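PDB 4US5: luciferase-like monooxygenase from Streptomyces bottropensis, which probably acts as a flavin-utilising monooxygenase of the bacterial luciferase family, incorporating oxygen from O2 into an organic substrate. Local coordinates for residues V80-Y85 against L107-A112; L171-S176 against A189-I194. All blocks are in the same frame, centred on the assembly; numbering follows the deposited sequence.

Interaction 1 of 2, residues V80-Y85 against L107-A112; sequences VLLSLY and LGIGRA. With NA (sodium ion), chain N.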
loop_
_atom_site.group_PDB
_atom_site.type_symbol
_atom_site.label_atom_id
_atom_site.label_comp_id
_atom_site.label_asym_id
_atom_site.label_seq_id
_atom_site.Cartn_x
_atom_site.Cartn_y
_atom_site.Cartn_z
ATOM N N VAL B 80 3.195 10.185 -5.972
ATOM C CA VAL B 80 1.835 10.125 -5.484
ATOM C C VAL B 80 1.068 11.389 -5.889
ATOM O O VAL B 80 1.532 12.494 -5.700
ATOM C CB VAL B 80 1.811 9.967 -3.948
ATOM C CG1 VAL B 80 0.429 10.282 -3.380
ATOM C CG2 VAL B 80 2.220 8.565 -3.577
ATOM N N LEU B 81 -0.126 11.196 -6.427
ATOM C CA LEU B 81 -0.976 12.325 -6.875
ATOM C C LEU B 81 -1.770 12.911 -5.695
ATOM O O LEU B 81 -2.936 12.577 -5.443
ATOM C CB LEU B 81 -1.861 11.861 -7.992
ATOM C CG LEU B 81 -1.121 11.243 -9.160
ATOM C CD1 LEU B 81 -2.120 10.832 -10.240
ATOM C CD2 LEU B 81 -0.007 12.106 -9.737
ATOM N N LEU B 82 -1.084 13.750 -4.936
ATOM C CA LEU B 82 -1.533 14.180 -3.627
ATOM C C LEU B 82 -2.863 14.941 -3.684
ATOM O O LEU B 82 -3.612 14.929 -2.710
ATOM C CB LEU B 82 -0.463 15.034 -2.959
ATOM C CG LEU B 82 -0.760 15.559 -1.570
ATOM C CD1 LEU B 82 -1.052 14.466 -0.572
ATOM C CD2 LEU B 82 0.425 16.418 -1.087
ATOM N N SER B 83 -3.174 15.539 -4.833
ATOM C CA SER B 83 -4.439 16.257 -4.968
ATOM C C SER B 83 -5.630 15.357 -4.829
ATOM O O SER B 83 -6.727 15.836 -4.628
ATOM C CB SER B 83 -4.540 16.965 -6.306
ATOM O OG SER B 83 -3.553 17.965 -6.418
ATOM N N LEU B 84 -5.414 14.038 -4.966
ATOM C CA LEU B 84 -6.502 13.085 -4.921
ATOM C C LEU B 84 -6.788 12.552 -3.530
ATOM O O LEU B 84 -7.769 11.847 -3.349
ATOM C CB LEU B 84 -6.192 11.872 -5.831
ATOM C CG LEU B 84 -5.890 12.122 -7.277
ATOM C CD1 LEU B 84 -5.525 10.783 -7.946
ATOM C CD2 LEU B 84 -7.081 12.764 -7.969
ATOM N N TYR B 85 -5.895 12.817 -2.575
ATOM C CA TYR B 85 -5.913 12.146 -1.308
ATOM C C TYR B 85 -5.864 13.097 -0.122
ATOM O O TYR B 85 -5.321 14.167 -0.211
ATOM C CB TYR B 85 -4.698 11.217 -1.213
ATOM C CG TYR B 85 -4.598 10.254 -2.378
ATOM C CD1 TYR B 85 -5.595 9.305 -2.595
ATOM C CD2 TYR B 85 -3.588 10.363 -3.304
ATOM C CE1 TYR B 85 -5.555 8.470 -3.680
ATOM C CE2 TYR B 85 -3.495 9.487 -4.374
ATOM C CZ TYR B 85 -4.489 8.540 -4.557
ATOM O OH TYR B 85 -4.380 7.663 -5.599
ATOM N N LEU B 107 8.968 9.836 -0.531
ATOM C CA LEU B 107 7.647 10.234 -0.860
ATOM C C LEU B 107 7.697 11.348 -1.912
ATOM O O LEU B 107 7.680 12.547 -1.572
ATOM C CB LEU B 107 6.917 10.694 0.398
ATOM C CG LEU B 107 5.495 11.220 0.292
ATOM C CD1 LEU B 107 4.626 10.401 -0.650
ATOM C CD2 LEU B 107 4.855 11.257 1.678
ATOM N N GLY B 108 7.797 10.955 -3.170
ATOM C CA GLY B 108 7.683 11.879 -4.277
ATOM C C GLY B 108 6.223 12.187 -4.558
ATOM O O GLY B 108 5.380 11.281 -4.559
ATOM N N ILE B 109 5.939 13.464 -4.769
ATOM C CA ILE B 109 4.577 13.984 -4.957
ATOM C C ILE B 109 4.515 14.589 -6.334
ATOM O O ILE B 109 5.401 15.341 -6.707
ATOM C CB ILE B 109 4.290 15.100 -3.933
ATOM C CG1 ILE B 109 4.327 14.555 -2.516
ATOM C CG2 ILE B 109 2.956 15.780 -4.222
ATOM C CD1 ILE B 109 3.376 13.422 -2.252
ATOM N N GLY B 110 3.494 14.230 -7.089
ATOM C CA GLY B 110 3.312 14.738 -8.441
ATOM C C GLY B 110 1.938 15.337 -8.675
ATOM O O GLY B 110 1.019 15.129 -7.880
ATOM N N ARG B 111 1.815 16.076 -9.779
ATOM C CA ARG B 111 0.552 16.750 -10.149
ATOM C C ARG B 111 -0.464 15.809 -10.772
ATOM O O ARG B 111 -0.116 14.970 -11.586
ATOM C CB ARG B 111 0.775 17.880 -11.159
ATOM C CG ARG B 111 1.228 19.197 -10.602
ATOM C CD ARG B 111 0.626 20.355 -11.356
ATOM N NE ARG B 111 0.497 21.489 -10.460
ATOM C CZ ARG B 111 -0.542 21.709 -9.648
ATOM N NH1 ARG B 111 -1.616 20.908 -9.643
ATOM N NH2 ARG B 111 -0.509 22.756 -8.840
ATOM N N ALA B 112 -1.753 16.079 -10.487
ATOM C CA ALA B 112 -2.858 15.300 -11.018
ATOM C C ALA B 112 -3.513 15.973 -12.250
ATOM O O ALA B 112 -4.627 15.593 -12.656
ATOM C CB ALA B 112 -3.890 15.080 -9.949
HETATM NA NA NA N . -1.562 15.729 -7.387
HETATM O O HOH W 1 -2.433 18.522 -8.678
#

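Interaction 2 of 2, residues L171-S176 against A189-I194; sequences LGASVS and AYAHFI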
loop_
_atom_site.group_PDB
_atom_site.type_symbol
_atom_site.label_atom_id
_atom_site.label_comp_id
_atom_site.label_asym_id
_atom_site.label_seq_id
_atom_site.Cartn_x
_atom_site.Cartn_y
_atom_site.Cartn_z
ATOM N N LEU B 171 7.860 16.367 -7.763
ATOM C CA LEU B 171 8.057 16.080 -9.172
ATOM C C LEU B 171 7.303 17.108 -9.951
ATOM O O LEU B 171 6.131 17.390 -9.656
ATOM C CB LEU B 171 7.519 14.692 -9.543
ATOM C CG LEU B 171 8.423 13.516 -9.176
ATOM C CD1 LEU B 171 8.499 13.304 -7.647
ATOM C CD2 LEU B 171 7.917 12.278 -9.861
ATOM N N GLY B 172 7.947 17.652 -10.969
ATOM C CA GLY B 172 7.248 18.622 -11.851
ATOM C C GLY B 172 7.636 18.520 -13.302
ATOM O O GLY B 172 8.646 17.861 -13.672
ATOM N N ALA B 173 6.867 19.206 -14.140
ATOM C CA ALA B 173 7.128 19.281 -15.559
ATOM C C ALA B 173 6.742 20.678 -16.069
ATOM O O ALA B 173 6.186 20.813 -17.154
ATOM C CB ALA B 173 6.326 18.236 -16.267
ATOM N N SER B 174 7.078 21.676 -15.268
ATOM C CA SER B 174 6.712 23.072 -15.522
ATOM C C SER B 174 7.636 23.992 -14.754
ATOM O O SER B 174 8.170 23.633 -13.708
ATOM C CB SER B 174 5.265 23.337 -15.115
ATOM O OG SER B 174 5.084 23.317 -13.705
ATOM N N VAL B 175 7.800 25.213 -15.264
ATOM C CA VAL B 175 8.569 26.229 -14.542
ATOM C C VAL B 175 7.893 26.585 -13.225
ATOM O O VAL B 175 8.557 26.769 -12.203
ATOM C CB VAL B 175 8.782 27.502 -15.400
ATOM C CG1 VAL B 175 9.542 28.576 -14.607
ATOM C CG2 VAL B 175 9.557 27.159 -16.642
ATOM N N SER B 176 6.569 26.607 -13.227
ATOM C CA SER B 176 5.817 26.893 -12.022
ATOM C C SER B 176 6.118 25.899 -10.883
ATOM O O SER B 176 6.279 26.282 -9.720
ATOM C CB SER B 176 4.322 26.919 -12.416
ATOM O OG SER B 176 3.507 26.003 -11.736
ATOM N N ALA B 189 12.420 16.922 -8.813
ATOM C CA ALA B 189 12.707 16.106 -9.974
ATOM C C ALA B 189 11.909 16.624 -11.155
ATOM O O ALA B 189 10.677 16.644 -11.130
ATOM C CB ALA B 189 12.364 14.665 -9.690
ATOM N N TYR B 190 12.612 17.066 -12.189
ATOM C CA TYR B 190 11.977 17.608 -13.395
ATOM C C TYR B 190 11.861 16.585 -14.495
ATOM O O TYR B 190 12.865 15.999 -14.932
ATOM C CB TYR B 190 12.756 18.815 -13.953
ATOM C CG TYR B 190 12.037 19.520 -15.086
ATOM C CD1 TYR B 190 11.094 20.481 -14.834
ATOM C CD2 TYR B 190 12.311 19.209 -16.413
ATOM C CE1 TYR B 190 10.431 21.134 -15.879
ATOM C CE2 TYR B 190 11.658 19.844 -17.459
ATOM C CZ TYR B 190 10.692 20.803 -17.172
ATOM O OH TYR B 190 10.036 21.437 -18.204
ATOM N N ALA B 191 10.656 16.438 -15.020
ATOM C CA ALA B 191 10.397 15.523 -16.139
ATOM C C ALA B 191 10.715 16.121 -17.509
ATOM O O ALA B 191 9.821 16.564 -18.236
ATOM C CB ALA B 191 8.943 15.017 -16.096
ATOM N N HIS B 192 11.970 16.000 -17.901
ATOM C CA HIS B 192 12.421 16.483 -19.185
ATOM C C HIS B 192 11.656 15.818 -20.329
ATOM O O HIS B 192 11.315 16.476 -21.339
ATOM C CB HIS B 192 13.902 16.242 -19.336
ATOM C CG HIS B 192 14.377 16.402 -20.728
ATOM N ND1 HIS B 192 14.542 17.634 -21.322
ATOM C CD2 HIS B 192 14.557 15.484 -21.705
ATOM C CE1 HIS B 192 14.888 17.460 -22.586
ATOM N NE2 HIS B 192 14.964 16.161 -22.823
ATOM N N PHE B 193 11.351 14.535 -20.158
ATOM C CA PHE B 193 10.722 13.774 -21.210
ATOM C C PHE B 193 9.275 14.188 -21.417
ATOM O O PHE B 193 8.668 13.838 -22.422
ATOM C CB PHE B 193 10.808 12.261 -20.923
ATOM C CG PHE B 193 10.009 11.805 -19.724
ATOM C CD1 PHE B 193 10.514 11.932 -18.445
ATOM C CD2 PHE B 193 8.778 11.187 -19.882
ATOM C CE1 PHE B 193 9.801 11.496 -17.354
ATOM C CE2 PHE B 193 8.057 10.760 -18.793
ATOM C CZ PHE B 193 8.576 10.895 -17.521
ATOM N N ILE B 194 8.717 14.898 -20.447
ATOM C CA ILE B 194 7.332 15.400 -20.541
ATOM C C ILE B 194 7.307 16.818 -21.127
ATOM O O ILE B 194 6.531 17.102 -22.045
ATOM C CB ILE B 194 6.647 15.417 -19.171
ATOM C CG1 ILE B 194 6.570 13.980 -18.633
ATOM C CG2 ILE B 194 5.243 16.080 -19.253
ATOM C CD1 ILE B 194 5.752 13.805 -17.372
#

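Interaction 1 of 2, residues V80-Y85 against L107-A112
This is a parallel pairing of neighbouring strands 74-81 and 105-110, near their C-terminal ends in the TIM-barrel sheet. Helix 87-100 links the two strands and completes a beta-alpha-beta unit. The backbone of Val80 fits between Gly108 and Gly110 and bonds to both. Val80 N donates to Gly108 O at 2.8 Å. Gly110 N donates to Val80 O at 3.0 Å, and this bond is nearly straight, with 170° at the hydrogen. On the face that carries Val80 and Ile109, the packing is apolar, and Val80 and Leu82 also touch helix 87-100. The two branches of Ile109 share the work. CD1 of Ile109 lies 4.2 Å from Val80 CB. CG2 of Ile109, anti to its own backbone N, meets Leu82 CB at 3.7 Å, and the two side chains cross obliquely. An inverse gamma turn centred on Leu81 bends the chain into the 3-10 segment 82-84. This brings Ser83 close to Ala112, their CB atoms 4.2 Å apart. A water bridges the pair, 2.6 Å from Ser83 OG and accepting the N-H of Ala112. A sodium ion is bound by Gly110 O at 2.7 Å. Beyond the two backbone bonds, the water is thus a polar link between the segments, while the sodium would probably polarise the Gly110 carbonyl.

Interaction 2 of 2, residues L171-S176 against A189-I194
Strands 167-172 and 188-191, joined through helix 175-184, form a right-handed beta-alpha-beta unit of the barrel, and this contact lies at their C-terminal ends. The strands run parallel, with Leu171 beside Ala189 and Gly172 beside Tyr190. Both direct backbone bonds belong to Gly172. Its N donates to Ala189 O at 2.9 Å, and its O accepts from Ala191 N at 2.8 Å. Each N-H approaches nearly along the C=O axis, so the bonds are well aligned. On one face, Leu171 CG rests on Ala189 CB at 4.1 Å, and both residues also touch Trp44 of strand 42-45. The other face carries Tyr190. Its CG is anti to the backbone N (chi1 -172°), which lays the ring alongside the 173-174 peptide. Tyr190 CE1 is 3.5 Å from Ser174 N and 3.7 Å from Ala173 C. The phenol OH is hydrogen-bonded to Thr195 O, while Thr195 OG1 is hydrogen-bonded to Ala173 O. Helix 199-209 also packs against the ring. A leucine here would have no hydroxyl for Thr195 O and no ring beside the 173-174 peptide, and would probably loosen the start of the helix. Past the paired backbones, Ala173 CB touches Ile194 CG2 at 3.8 Å. An inverse gamma turn centred on Ala191 lets the chain curl back so that Ile194 can point toward Ala173. Ser174 takes the N-cap position of helix 175-184, and its side chain caps a backbone N further along. A parallel beta-alpha-beta unit of this kind, repeated round a curled sheet, is the building block of the TIM barrel, the clan to which this family belongs.

Interactions 1 and 2 follow one another along the chain and sit side by side in one parallel sheet. Strands 105-110 and 167-172 are neighbours, and their backbones meet where Ile109 O lies 2.9 Å from Leu171 N, a probable hydrogen bond. Leu171 CD1 also packs on Gly108 CA at 3.7 Å. The centres of the two contacts are about 14 Å apart. The sodium on Gly110 O belongs to interaction 1; the side chain of Leu171 is about 9 Å from a bound sodium. Both contacts lie at the C-terminal ends of barrel strands, the end where TIM-barrel enzymes carry their active sites.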